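Local coordinates for Non-fluorescent flavoprotein (Photobacterium phosphoreum, PDB 1FVP) that binds flavin mononucleotide carrying a covalently attached myristate, as a homodimeric relative of bacterial luciferase, the fatty-acid linkage probably arising from the bioluminescence reaction itself, at residues W4-F10 with D196-E202; M129-N133 with L145-I149. All coordinates share one frame. Residues are numbered along the deposited sequence.

Interaction 1 (W4-F10 with D196-E202); sequences WNYGVFF and DFLLCFE. With FMA (6-(3-tetradecanoic acid) flavine mononucleotide), chain D.
A single good backbone hydrogen bond joins these parallel strands, while each also pairs with another neighbour on its far side. Strand 6-10 runs beside strand 196-199, axes 4.3 Å apart at closest and 32° off parallel. G7 pairs with L198 (CA-CA 4.7 Å), and the bond that fixes the register runs from G7 N to F197 O at 2.9 Å. N5 N reaches D196 OD2 at 3.2 Å, a weak hydrogen bond; D196 also has a long, weak ion pair with R125, and N5 ND2 bonds weakly to D43. L198 CD2 sits 3.6 Å from G7 CA, in space a side chain at G7 would need. F197 and W4 form an offset edge-to-face pair, the edge of F197 toward the face of W4 (planes at 66°), and F197 meets Y6 rim to rim. This aromatic cluster borders the flavin-fatty acid pocket: W4 NE1 lies 3.1 Å from FMA N3. F9, with chi1 at 82° (p), receives C200 CB over its face, a CH-pi contact. C200 SG accepts from E202 N at 3.5 Å; E202 OE1 is hydrogen-bonded to T31. Such pairing is consistent with the beta/alpha barrel-like fold of the bacterial luciferase family. Backbone hydrogen bonds link Y6 to D43, V8 to V44 and N46, F10 to N46, and D196 to H126. Helix 23-38 touches V8, F10 and E202; helix 207-227 touches N5, Y6 and F201.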
ATOM      1  N   TRP A   4     -12.232 -17.025  -1.387  1.00 40.50           N
ATOM      2  CA  TRP A   4     -11.909 -15.887  -0.539  1.00 39.35           C
ATOM      3  C   TRP A   4     -10.403 -15.786  -0.269  1.00 39.05           C
ATOM      4  O   TRP A   4      -9.854 -16.695   0.372  1.00 39.69           O
ATOM      5  CB  TRP A   4     -12.622 -16.012   0.799  1.00 37.84           C
ATOM      6  CG  TRP A   4     -14.096 -16.118   0.725  1.00 37.77           C
ATOM      7  CD1 TRP A   4     -14.920 -16.192  -0.360  1.00 37.43           C
ATOM      8  CD2 TRP A   4     -14.955 -16.209   1.884  1.00 37.84           C
ATOM      9  NE1 TRP A   4     -16.226 -16.323   0.036  1.00 37.50           N
ATOM     10  CE2 TRP A   4     -16.279 -16.326   1.403  1.00 37.67           C
ATOM     11  CE3 TRP A   4     -14.707 -16.179   3.253  1.00 37.29           C
ATOM     12  CZ2 TRP A   4     -17.360 -16.417   2.262  1.00 37.72           C
ATOM     13  CZ3 TRP A   4     -15.784 -16.280   4.097  1.00 37.68           C
ATOM     14  CH2 TRP A   4     -17.087 -16.390   3.619  1.00 37.64           C
ATOM     15  N   ASN A   5      -9.848 -14.691  -0.757  1.00 37.96           N
ATOM     16  CA  ASN A   5      -8.395 -14.442  -0.540  1.00 36.55           C
ATOM     17  C   ASN A   5      -8.388 -13.775   0.845  1.00 35.20           C
ATOM     18  O   ASN A   5      -9.439 -13.211   1.232  1.00 35.08           O
ATOM     19  CB  ASN A   5      -7.826 -13.708  -1.733  1.00 37.47           C
ATOM     20  CG  ASN A   5      -6.328 -13.761  -1.927  1.00 38.41           C
ATOM     21  OD1 ASN A   5      -5.651 -12.708  -1.907  1.00 38.94           O
ATOM     22  ND2 ASN A   5      -5.734 -14.944  -2.127  1.00 38.46           N
ATOM     23  N   TYR A   6      -7.288 -13.872   1.557  1.00 33.42           N
ATOM     24  CA  TYR A   6      -7.116 -13.288   2.889  1.00 31.15           C
ATOM     25  C   TYR A   6      -5.811 -12.502   2.967  1.00 29.40           C
ATOM     26  O   TYR A   6      -4.769 -12.959   2.480  1.00 28.62           O
ATOM     27  CB  TYR A   6      -7.106 -14.377   3.970  1.00 31.99           C
ATOM     28  CG  TYR A   6      -8.399 -15.138   4.056  1.00 32.87           C
ATOM     29  CD1 TYR A   6      -9.506 -14.588   4.710  1.00 33.83           C
ATOM     30  CD2 TYR A   6      -8.525 -16.398   3.492  1.00 33.41           C
ATOM     31  CE1 TYR A   6     -10.710 -15.284   4.806  1.00 34.24           C
ATOM     32  CE2 TYR A   6      -9.726 -17.104   3.565  1.00 34.18           C
ATOM     33  CZ  TYR A   6     -10.811 -16.543   4.224  1.00 34.45           C
ATOM     34  OH  TYR A   6     -11.965 -17.264   4.284  1.00 35.43           O
ATOM     35  N   GLY A   7      -5.919 -11.352   3.596  1.00 28.03           N
ATOM     36  CA  GLY A   7      -4.774 -10.432   3.780  1.00 26.62           C
ATOM     37  C   GLY A   7      -4.722 -10.036   5.251  1.00 25.58           C
ATOM     38  O   GLY A   7      -5.608 -10.478   5.995  1.00 26.11           O
ATOM     39  N   VAL A   8      -3.734  -9.263   5.636  1.00 24.21           N
ATOM     40  CA  VAL A   8      -3.566  -8.809   7.031  1.00 22.68           C
ATOM     41  C   VAL A   8      -3.348  -7.294   6.985  1.00 22.46           C
ATOM     42  O   VAL A   8      -2.858  -6.796   5.952  1.00 22.63           O
ATOM     43  CB  VAL A   8      -2.392  -9.566   7.675  1.00 21.72           C
ATOM     44  CG1 VAL A   8      -1.845  -8.879   8.914  1.00 20.85           C
ATOM     45  CG2 VAL A   8      -2.704 -11.018   7.967  1.00 20.77           C
ATOM     46  N   PHE A   9      -3.678  -6.610   8.064  1.00 21.52           N
ATOM     47  CA  PHE A   9      -3.480  -5.150   8.127  1.00 20.49           C
ATOM     48  C   PHE A   9      -3.069  -4.792   9.565  1.00 21.04           C
ATOM     49  O   PHE A   9      -3.322  -5.577  10.482  1.00 21.15           O
ATOM     50  CB  PHE A   9      -4.688  -4.373   7.688  1.00 18.88           C
ATOM     51  CG  PHE A   9      -5.772  -4.162   8.703  1.00 17.35           C
ATOM     52  CD1 PHE A   9      -5.746  -3.046   9.541  1.00 16.45           C
ATOM     53  CD2 PHE A   9      -6.813  -5.079   8.811  1.00 16.86           C
ATOM     54  CE1 PHE A   9      -6.748  -2.848  10.469  1.00 15.89           C
ATOM     55  CE2 PHE A   9      -7.839  -4.898   9.747  1.00 16.11           C
ATOM     56  CZ  PHE A   9      -7.779  -3.776  10.573  1.00 15.52           C
ATOM     57  N   PHE A  10      -2.510  -3.614   9.679  1.00 21.27           N
ATOM     58  CA  PHE A  10      -2.019  -3.031  10.923  1.00 21.67           C
ATOM     59  C   PHE A  10      -2.402  -1.540  10.983  1.00 22.96           C
ATOM     60  O   PHE A  10      -2.320  -0.883   9.927  1.00 23.26           O
ATOM     61  CB  PHE A  10      -0.499  -3.095  11.011  1.00 19.76           C
ATOM     62  CG  PHE A  10       0.213  -4.352  10.686  1.00 19.01           C
ATOM     63  CD1 PHE A  10       0.599  -4.643   9.391  1.00 18.79           C
ATOM     64  CD2 PHE A  10       0.536  -5.258  11.695  1.00 19.20           C
ATOM     65  CE1 PHE A  10       1.282  -5.814   9.101  1.00 19.42           C
ATOM     66  CE2 PHE A  10       1.209  -6.453  11.442  1.00 18.62           C
ATOM     67  CZ  PHE A  10       1.590  -6.718  10.123  1.00 19.16           C
ATOM     68  N   ASP A 196     -13.614  -9.805   0.743  1.00 19.27           N
ATOM     69  CA  ASP A 196     -12.312 -10.365   1.060  1.00 18.20           C
ATOM     70  C   ASP A 196     -11.888  -9.623   2.338  1.00 17.86           C
ATOM     71  O   ASP A 196     -12.335  -8.464   2.482  1.00 17.61           O
ATOM     72  CB  ASP A 196     -11.342 -10.211  -0.093  1.00 18.76           C
ATOM     73  CG  ASP A 196     -11.237 -11.512  -0.876  1.00 20.27           C
ATOM     74  OD1 ASP A 196     -12.141 -12.362  -0.767  1.00 20.24           O
ATOM     75  OD2 ASP A 196     -10.217 -11.634  -1.596  1.00 20.81           O
ATOM     76  N   PHE A 197     -11.097 -10.264   3.195  1.00 17.47           N
ATOM     77  CA  PHE A 197     -10.739  -9.626   4.471  1.00 16.14           C
ATOM     78  C   PHE A 197      -9.276  -9.340   4.777  1.00 16.26           C
ATOM     79  O   PHE A 197      -8.306 -10.048   4.548  1.00 16.18           O
ATOM     80  CB  PHE A 197     -11.353 -10.384   5.646  1.00 13.90           C
ATOM     81  CG  PHE A 197     -12.566 -11.191   5.361  1.00 12.74           C
ATOM     82  CD1 PHE A 197     -12.430 -12.454   4.789  1.00 12.49           C
ATOM     83  CD2 PHE A 197     -13.834 -10.692   5.656  1.00 13.01           C
ATOM     84  CE1 PHE A 197     -13.558 -13.230   4.507  1.00 12.36           C
ATOM     85  CE2 PHE A 197     -14.982 -11.448   5.384  1.00 12.29           C
ATOM     86  CZ  PHE A 197     -14.815 -12.722   4.807  1.00 12.18           C
ATOM     87  N   LEU A 198      -9.161  -8.170   5.369  1.00 16.35           N
ATOM     88  CA  LEU A 198      -7.925  -7.569   5.855  1.00 17.53           C
ATOM     89  C   LEU A 198      -8.258  -7.547   7.359  1.00 18.58           C
ATOM     90  O   LEU A 198      -9.059  -6.645   7.693  1.00 19.80           O
ATOM     91  CB  LEU A 198      -7.794  -6.191   5.241  1.00 17.30           C
ATOM     92  CG  LEU A 198      -7.297  -6.034   3.832  1.00 17.59           C
ATOM     93  CD1 LEU A 198      -6.642  -4.660   3.654  1.00 17.60           C
ATOM     94  CD2 LEU A 198      -6.282  -7.142   3.542  1.00 18.67           C
ATOM     95  N   LEU A 199      -7.719  -8.488   8.093  1.00 18.16           N
ATOM     96  CA  LEU A 199      -8.026  -8.621   9.514  1.00 17.57           C
ATOM     97  C   LEU A 199      -6.840  -8.405  10.421  1.00 18.18           C
ATOM     98  O   LEU A 199      -5.908  -9.221  10.382  1.00 18.88           O
ATOM     99  CB  LEU A 199      -8.701 -10.006   9.650  1.00 16.55           C
ATOM    100  CG  LEU A 199      -8.324 -11.114   8.691  1.00 15.70           C
ATOM    101  CD1 LEU A 199      -6.827 -11.396   8.683  1.00 15.22           C
ATOM    102  CD2 LEU A 199      -9.041 -12.401   9.070  1.00 15.55           C
ATOM    103  N   CYS A 200      -6.891  -7.381  11.243  1.00 18.60           N
ATOM    104  CA  CYS A 200      -5.857  -7.002  12.209  1.00 18.79           C
ATOM    105  C   CYS A 200      -5.857  -7.910  13.428  1.00 18.78           C
ATOM    106  O   CYS A 200      -6.870  -7.829  14.153  1.00 20.03           O
ATOM    107  CB  CYS A 200      -6.131  -5.580  12.736  1.00 19.01           C
ATOM    108  SG  CYS A 200      -4.822  -4.946  13.829  1.00 20.70           S
ATOM    109  N   PHE A 201      -4.824  -8.677  13.686  1.00 18.42           N
ATOM    110  CA  PHE A 201      -4.824  -9.540  14.891  1.00 17.37           C
ATOM    111  C   PHE A 201      -3.920  -8.879  15.934  1.00 17.17           C
ATOM    112  O   PHE A 201      -3.263  -9.612  16.691  1.00 17.28           O
ATOM    113  CB  PHE A 201      -4.310 -10.923  14.612  1.00 17.62           C
ATOM    114  CG  PHE A 201      -4.872 -11.854  13.608  1.00 17.80           C
ATOM    115  CD1 PHE A 201      -6.057 -12.534  13.869  1.00 18.16           C
ATOM    116  CD2 PHE A 201      -4.201 -12.116  12.413  1.00 17.79           C
ATOM    117  CE1 PHE A 201      -6.611 -13.416  12.956  1.00 18.46           C
ATOM    118  CE2 PHE A 201      -4.716 -12.999  11.472  1.00 17.75           C
ATOM    119  CZ  PHE A 201      -5.929 -13.645  11.760  1.00 18.52           C
ATOM    120  N   GLU A 202      -3.854  -7.573  15.960  1.00 17.18           N
ATOM    121  CA  GLU A 202      -2.958  -6.865  16.869  1.00 16.95           C
ATOM    122  C   GLU A 202      -3.556  -6.438  18.182  1.00 17.25           C
ATOM    123  O   GLU A 202      -2.863  -5.666  18.890  1.00 17.99           O
ATOM    124  CB  GLU A 202      -2.380  -5.580  16.275  1.00 17.33           C
ATOM    125  CG  GLU A 202      -1.445  -5.510  15.101  1.00 16.76           C
ATOM    126  CD  GLU A 202      -0.419  -6.601  15.023  1.00 16.74           C
ATOM    127  OE1 GLU A 202      -0.606  -7.704  14.539  1.00 16.70           O
ATOM    128  OE2 GLU A 202       0.664  -6.224  15.509  1.00 17.13           O
TER
HETATM  129  N1  FMA D 233     -18.655 -19.511   1.106  1.00 60.48           N
HETATM  130  C2  FMA D 233     -17.847 -19.299   0.066  1.00 60.72           C
HETATM  131  O2  FMA D 233     -18.130 -19.045  -1.043  1.00 61.31           O
HETATM  132  N3  FMA D 233     -16.406 -19.373   0.265  1.00 60.32           N
HETATM  133  C4  FMA D 233     -15.885 -19.654   1.475  1.00 60.08           C
HETATM  134  O4  FMA D 233     -14.680 -19.712   1.589  1.00 60.17           O
HETATM  135  C4A FMA D 233     -16.770 -19.883   2.575  1.00 59.98           C
HETATM  136  N5  FMA D 233     -16.371 -20.165   3.789  1.00 59.61           N
HETATM  137  C5A FMA D 233     -17.150 -20.393   4.857  1.00 59.09           C
HETATM  138  C6  FMA D 233     -16.633 -20.686   6.116  1.00 58.14           C
HETATM  139  C7  FMA D 233     -17.514 -20.902   7.146  1.00 58.58           C
HETATM  140  C7M FMA D 233     -17.054 -21.231   8.610  1.00 58.82           C
HETATM  141  C8  FMA D 233     -18.943 -20.840   6.948  1.00 58.87           C
HETATM  142  C8M FMA D 233     -19.939 -21.071   8.038  1.00 58.53           C
HETATM  143  C9  FMA D 233     -19.419 -20.552   5.687  1.00 59.24           C
HETATM  144  C9A FMA D 233     -18.596 -20.316   4.625  1.00 59.43           C
HETATM  145  N10 FMA D 233     -19.014 -20.013   3.335  1.00 59.88           N
HETATM  146  C10 FMA D 233     -18.226 -19.796   2.283  1.00 60.07           C
HETATM  147  C1B FMA D 233     -20.512 -19.915   3.039  1.00 60.34           C
HETATM  148  C2B FMA D 233     -20.888 -18.939   1.842  1.00 61.21           C
HETATM  149  O2B FMA D 233     -21.881 -18.131   2.448  1.00 61.05           O
HETATM  150  C3B FMA D 233     -21.388 -19.752   0.670  1.00 62.19           C
HETATM  151  O3' FMA D 233     -20.939 -21.068   0.736  1.00 62.26           O
HETATM  152  C4B FMA D 233     -21.053 -19.190  -0.716  1.00 63.13           C
HETATM  153  O4' FMA D 233     -21.581 -17.823  -0.867  1.00 62.91           O
HETATM  154  C5B FMA D 233     -21.686 -20.070  -1.830  1.00 64.30           C
HETATM  155  O5' FMA D 233     -22.606 -19.127  -2.645  1.00 65.69           O
HETATM  156  P   FMA D 233     -24.118 -19.345  -3.050  1.00 66.69           P
HETATM  157  O1P FMA D 233     -23.962 -20.545  -4.049  1.00 66.42           O
HETATM  158  O2P FMA D 233     -24.850 -19.708  -1.853  1.00 66.35           O
HETATM  159  O3P FMA D 233     -24.609 -18.143  -3.523  1.00 66.81           O
HETATM  160  C1' FMA D 233     -13.497 -22.580   6.284  0.92 56.81           C
HETATM  161  O1' FMA D 233     -13.912 -22.835   7.479  0.84 56.91           O
HETATM  162  O2' FMA D 233     -12.702 -23.359   5.749  0.69 56.83           O
HETATM  163  C2' FMA D 233     -14.506 -21.838   5.471  0.94 56.80           C
HETATM  164  C3' FMA D 233     -15.169 -20.707   6.269  0.98 56.83           C
HETATM  165  C4' FMA D 233     -14.448 -19.431   5.958  1.00 55.71           C
HETATM  166  C5' FMA D 233     -13.334 -18.951   6.858  1.00 54.27           C
HETATM  167  C6' FMA D 233     -13.413 -17.479   7.177  1.00 52.90           C
HETATM  168  C7' FMA D 233     -12.052 -16.873   7.489  1.00 51.63           C
HETATM  169  C8' FMA D 233     -11.878 -16.306   8.834  1.00 50.39           C
HETATM  170  C9' FMA D 233     -12.160 -14.833   9.076  1.00 49.40           C
HETATM  171  C11 FMA D 233     -12.298 -14.480  10.525  1.00 48.72           C
HETATM  172  C12 FMA D 233     -11.456 -15.092  11.584  1.00 48.26           C
HETATM  173  C13 FMA D 233     -11.559 -14.608  12.991  1.00 47.59           C
HETATM  174  C14 FMA D 233     -10.642 -15.227  13.996  1.00 47.07           C
HETATM  175  C15 FMA D 233     -10.501 -16.720  13.895  1.00 46.97           C

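Interaction 2 (M129-N133 with L145-I149); sequences MLHVN and LKLYI. With FMA (6-(3-tetradecanoic acid) flavine mononucleotide), chain D.
H131 projects from the break in strand 126-134 into the space between L145, Y148 and I149, overlapping one side of a helix without a hydrogen bond to it. Residues 129-130 are extended; the chain then bends at H131 (phi/psi -97/72) and V132, whereas 145-149 is helical, its Y148 N and I149 N both bonding weakly to L145 O. N133 and L145 have the nearest CA atoms, 6.7 Å apart. The H131 side chain, with chi1 between wells at -117°, brings NE2 to 3.0 Å from Y148 CD2; the rings meet obliquely, planes at 68°. L145, chi1 t, lays CD1 3.6 Å from H131 CB and 3.3 Å from H131 O, and I149 CD1 approaches H131 ND1 at 4.2 Å. At this break the adjacent side chains of H131 and V132 point to opposite partners, the helix and the fatty-acid tail, V132 CG2 lying 3.5 Å from FMA C13. The side chain of N172 accepts from H131 N. Strand 126-134 and helix 138-155, which packs back on it, make a beta-alpha unit of the luciferase-type fold; V11 of strand 6-11 touches both H131 and Y148, and strand 195-199 pairs alongside at L130.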
ATOM      1  N   MET A 129     -12.289  -4.867   6.437  1.00 17.46           N
ATOM      2  CA  MET A 129     -11.270  -4.648   7.450  1.00 17.11           C
ATOM      3  C   MET A 129     -11.820  -4.804   8.889  1.00 16.99           C
ATOM      4  O   MET A 129     -12.487  -3.881   9.401  1.00 17.20           O
ATOM      5  CB  MET A 129     -10.581  -3.300   7.402  1.00 16.71           C
ATOM      6  CG  MET A 129     -10.213  -2.763   6.076  1.00 17.45           C
ATOM      7  SD  MET A 129      -9.028  -1.376   6.306  1.00 17.69           S
ATOM      8  CE  MET A 129      -9.976  -0.338   7.418  1.00 18.21           C
ATOM      9  N   LEU A 130     -11.433  -5.907   9.492  1.00 16.09           N
ATOM     10  CA  LEU A 130     -11.759  -6.325  10.835  1.00 15.66           C
ATOM     11  C   LEU A 130     -10.519  -6.490  11.745  1.00 15.71           C
ATOM     12  O   LEU A 130      -9.433  -6.944  11.391  1.00 14.71           O
ATOM     13  CB  LEU A 130     -12.458  -7.684  10.761  1.00 15.37           C
ATOM     14  CG  LEU A 130     -13.554  -7.968   9.789  1.00 15.27           C
ATOM     15  CD1 LEU A 130     -13.591  -9.448   9.443  1.00 14.57           C
ATOM     16  CD2 LEU A 130     -14.873  -7.530  10.425  1.00 16.20           C
ATOM     17  N   HIS A 131     -10.768  -6.170  12.995  1.00 16.21           N
ATOM     18  CA  HIS A 131      -9.902  -6.207  14.156  1.00 16.44           C
ATOM     19  C   HIS A 131     -10.097  -7.481  14.963  1.00 17.22           C
ATOM     20  O   HIS A 131     -10.690  -7.357  16.053  1.00 18.48           O
ATOM     21  CB  HIS A 131     -10.200  -5.022  15.139  1.00 14.85           C
ATOM     22  CG  HIS A 131      -9.009  -4.143  15.237  1.00 15.53           C
ATOM     23  ND1 HIS A 131      -8.929  -2.817  14.935  1.00 15.30           N
ATOM     24  CD2 HIS A 131      -7.750  -4.521  15.606  1.00 16.37           C
ATOM     25  CE1 HIS A 131      -7.676  -2.412  15.135  1.00 15.79           C
ATOM     26  NE2 HIS A 131      -6.939  -3.414  15.526  1.00 16.35           N
ATOM     27  N   VAL A 132      -9.667  -8.632  14.521  1.00 17.59           N
ATOM     28  CA  VAL A 132      -9.828  -9.881  15.285  1.00 18.42           C
ATOM     29  C   VAL A 132      -9.131  -9.870  16.644  1.00 19.03           C
ATOM     30  O   VAL A 132      -8.116  -9.183  16.888  1.00 19.53           O
ATOM     31  CB  VAL A 132      -9.295 -11.045  14.418  1.00 18.27           C
ATOM     32  CG1 VAL A 132      -8.983 -12.306  15.189  1.00 18.46           C
ATOM     33  CG2 VAL A 132     -10.287 -11.366  13.311  1.00 19.79           C
ATOM     34  N   ASN A 133      -9.681 -10.686  17.528  1.00 19.33           N
ATOM     35  CA  ASN A 133      -9.159 -10.893  18.900  1.00 19.48           C
ATOM     36  C   ASN A 133      -9.854 -12.161  19.408  1.00 19.80           C
ATOM     37  O   ASN A 133     -10.994 -11.999  19.821  1.00 18.92           O
ATOM     38  CB  ASN A 133      -9.360  -9.705  19.814  1.00 18.60           C
ATOM     39  CG  ASN A 133      -8.873  -9.975  21.219  1.00 17.88           C
ATOM     40  OD1 ASN A 133      -9.071 -11.079  21.703  1.00 17.98           O
ATOM     41  ND2 ASN A 133      -8.236  -9.021  21.881  1.00 18.52           N
ATOM     42  N   LEU A 145      -9.739  -5.730  23.304  1.00 27.74           N
ATOM     43  CA  LEU A 145      -9.886  -4.970  22.047  1.00 27.82           C
ATOM     44  C   LEU A 145     -10.356  -3.554  22.363  1.00 29.18           C
ATOM     45  O   LEU A 145     -10.119  -2.640  21.555  1.00 29.04           O
ATOM     46  CB  LEU A 145     -10.723  -5.769  21.071  1.00 25.27           C
ATOM     47  CG  LEU A 145     -11.111  -5.235  19.720  1.00 23.57           C
ATOM     48  CD1 LEU A 145     -10.050  -5.517  18.673  1.00 23.15           C
ATOM     49  CD2 LEU A 145     -12.410  -5.912  19.284  1.00 22.56           C
ATOM     50  N   LYS A 146     -10.968  -3.392  23.530  1.00 30.79           N
ATOM     51  CA  LYS A 146     -11.473  -2.092  23.995  1.00 32.11           C
ATOM     52  C   LYS A 146     -10.332  -1.236  24.543  1.00 32.73           C
ATOM     53  O   LYS A 146     -10.546  -0.172  25.153  1.00 32.94           O
ATOM     54  CB  LYS A 146     -12.595  -2.172  25.017  1.00 32.97           C
ATOM     55  CG  LYS A 146     -13.311  -0.847  25.278  1.00 33.85           C
ATOM     56  CD  LYS A 146     -14.411  -0.953  26.314  1.00 35.72           C
ATOM     57  CE  LYS A 146     -15.583  -1.795  25.842  1.00 36.61           C
ATOM     58  NZ  LYS A 146     -16.745  -1.715  26.763  1.00 37.14           N
ATOM     59  N   LEU A 147      -9.130  -1.723  24.304  1.00 33.41           N
ATOM     60  CA  LEU A 147      -7.917  -1.033  24.730  1.00 34.23           C
ATOM     61  C   LEU A 147      -7.134  -0.621  23.496  1.00 35.26           C
ATOM     62  O   LEU A 147      -6.438   0.412  23.516  1.00 35.92           O
ATOM     63  CB  LEU A 147      -7.187  -1.861  25.780  1.00 34.24           C
ATOM     64  CG  LEU A 147      -7.101  -1.146  27.137  1.00 34.67           C
ATOM     65  CD1 LEU A 147      -8.329  -1.462  27.966  1.00 34.59           C
ATOM     66  CD2 LEU A 147      -5.825  -1.570  27.847  1.00 34.48           C
ATOM     67  N   TYR A 148      -7.270  -1.406  22.437  1.00 36.12           N
ATOM     68  CA  TYR A 148      -6.573  -1.091  21.168  1.00 36.39           C
ATOM     69  C   TYR A 148      -7.224   0.145  20.536  1.00 36.81           C
ATOM     70  O   TYR A 148      -6.555   0.983  19.915  1.00 36.58           O
ATOM     71  CB  TYR A 148      -6.595  -2.290  20.224  1.00 36.49           C
ATOM     72  CG  TYR A 148      -5.508  -2.240  19.179  1.00 37.49           C
ATOM     73  CD1 TYR A 148      -4.195  -2.543  19.555  1.00 38.10           C
ATOM     74  CD2 TYR A 148      -5.753  -1.897  17.851  1.00 37.57           C
ATOM     75  CE1 TYR A 148      -3.162  -2.517  18.620  1.00 38.75           C
ATOM     76  CE2 TYR A 148      -4.728  -1.868  16.906  1.00 38.07           C
ATOM     77  CZ  TYR A 148      -3.430  -2.175  17.289  1.00 38.53           C
ATOM     78  OH  TYR A 148      -2.405  -2.151  16.382  1.00 38.17           O
ATOM     79  N   ILE A 149      -8.532   0.248  20.718  1.00 37.17           N
ATOM     80  CA  ILE A 149      -9.408   1.305  20.260  1.00 37.15           C
ATOM     81  C   ILE A 149      -9.410   2.535  21.179  1.00 37.67           C
ATOM     82  O   ILE A 149      -9.094   3.643  20.738  1.00 37.52           O
ATOM     83  CB  ILE A 149     -10.918   0.869  20.145  1.00 36.15           C
ATOM     84  CG1 ILE A 149     -11.079  -0.546  19.613  1.00 35.52           C
ATOM     85  CG2 ILE A 149     -11.667   1.954  19.319  1.00 36.76           C
ATOM     86  CD1 ILE A 149     -10.783  -0.769  18.114  1.00 35.70           C
TER
HETATM   87  N1  FMA D 233     -18.655 -19.511   1.106  1.00 60.48           N
HETATM   88  C2  FMA D 233     -17.847 -19.299   0.066  1.00 60.72           C
HETATM   89  O2  FMA D 233     -18.130 -19.045  -1.043  1.00 61.31           O
HETATM   90  N3  FMA D 233     -16.406 -19.373   0.265  1.00 60.32           N
HETATM   91  C4  FMA D 233     -15.885 -19.654   1.475  1.00 60.08           C
HETATM   92  O4  FMA D 233     -14.680 -19.712   1.589  1.00 60.17           O
HETATM   93  C4A FMA D 233     -16.770 -19.883   2.575  1.00 59.98           C
HETATM   94  N5  FMA D 233     -16.371 -20.165   3.789  1.00 59.61           N
HETATM   95  C5A FMA D 233     -17.150 -20.393   4.857  1.00 59.09           C
HETATM   96  C6  FMA D 233     -16.633 -20.686   6.116  1.00 58.14           C
HETATM   97  C7  FMA D 233     -17.514 -20.902   7.146  1.00 58.58           C
HETATM   98  C7M FMA D 233     -17.054 -21.231   8.610  1.00 58.82           C
HETATM   99  C8  FMA D 233     -18.943 -20.840   6.948  1.00 58.87           C
HETATM  100  C8M FMA D 233     -19.939 -21.071   8.038  1.00 58.53           C
HETATM  101  C9  FMA D 233     -19.419 -20.552   5.687  1.00 59.24           C
HETATM  102  C9A FMA D 233     -18.596 -20.316   4.625  1.00 59.43           C
HETATM  103  N10 FMA D 233     -19.014 -20.013   3.335  1.00 59.88           N
HETATM  104  C10 FMA D 233     -18.226 -19.796   2.283  1.00 60.07           C
HETATM  105  C1B FMA D 233     -20.512 -19.915   3.039  1.00 60.34           C
HETATM  106  C2B FMA D 233     -20.888 -18.939   1.842  1.00 61.21           C
HETATM  107  O2B FMA D 233     -21.881 -18.131   2.448  1.00 61.05           O
HETATM  108  C3B FMA D 233     -21.388 -19.752   0.670  1.00 62.19           C
HETATM  109  O3' FMA D 233     -20.939 -21.068   0.736  1.00 62.26           O
HETATM  110  C4B FMA D 233     -21.053 -19.190  -0.716  1.00 63.13           C
HETATM  111  O4' FMA D 233     -21.581 -17.823  -0.867  1.00 62.91           O
HETATM  112  C5B FMA D 233     -21.686 -20.070  -1.830  1.00 64.30           C
HETATM  113  O5' FMA D 233     -22.606 -19.127  -2.645  1.00 65.69           O
HETATM  114  P   FMA D 233     -24.118 -19.345  -3.050  1.00 66.69           P
HETATM  115  O1P FMA D 233     -23.962 -20.545  -4.049  1.00 66.42           O
HETATM  116  O2P FMA D 233     -24.850 -19.708  -1.853  1.00 66.35           O
HETATM  117  O3P FMA D 233     -24.609 -18.143  -3.523  1.00 66.81           O
HETATM  118  C1' FMA D 233     -13.497 -22.580   6.284  0.92 56.81           C
HETATM  119  O1' FMA D 233     -13.912 -22.835   7.479  0.84 56.91           O
HETATM  120  O2' FMA D 233     -12.702 -23.359   5.749  0.69 56.83           O
HETATM  121  C2' FMA D 233     -14.506 -21.838   5.471  0.94 56.80           C
HETATM  122  C3' FMA D 233     -15.169 -20.707   6.269  0.98 56.83           C
HETATM  123  C4' FMA D 233     -14.448 -19.431   5.958  1.00 55.71           C
HETATM  124  C5' FMA D 233     -13.334 -18.951   6.858  1.00 54.27           C
HETATM  125  C6' FMA D 233     -13.413 -17.479   7.177  1.00 52.90           C
HETATM  126  C7' FMA D 233     -12.052 -16.873   7.489  1.00 51.63           C
HETATM  127  C8' FMA D 233     -11.878 -16.306   8.834  1.00 50.39           C
HETATM  128  C9' FMA D 233     -12.160 -14.833   9.076  1.00 49.40           C
HETATM  129  C11 FMA D 233     -12.298 -14.480  10.525  1.00 48.72           C
HETATM  130  C12 FMA D 233     -11.456 -15.092  11.584  1.00 48.26           C
HETATM  131  C13 FMA D 233     -11.559 -14.608  12.991  1.00 47.59           C
HETATM  132  C14 FMA D 233     -10.642 -15.227  13.996  1.00 47.07           C
HETATM  133  C15 FMA D 233     -10.501 -16.720  13.895  1.00 46.97           C

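Both contacts are buried, and they meet on neighbouring strands of one sheet: L198 O and C200 N probably hydrogen-bond to L130 N and O, at 3.1 Å and 2.6 Å. Interaction 1 joins parts of the chain remote in sequence, near the protein's centre, through strand pairing and aromatic packing; interaction 2 spans only a short connection and sets a helix against the interruption of strand 126-134 by van der Waals packing, with no hydrogen bond across it. C200 links them, its SG lying 3.1 Å from H131 NE2. Both touch the same FMA, interaction 1 at flavin and chain, interaction 2 near the tail's end; F10 of interaction 1 also borders a second FMA.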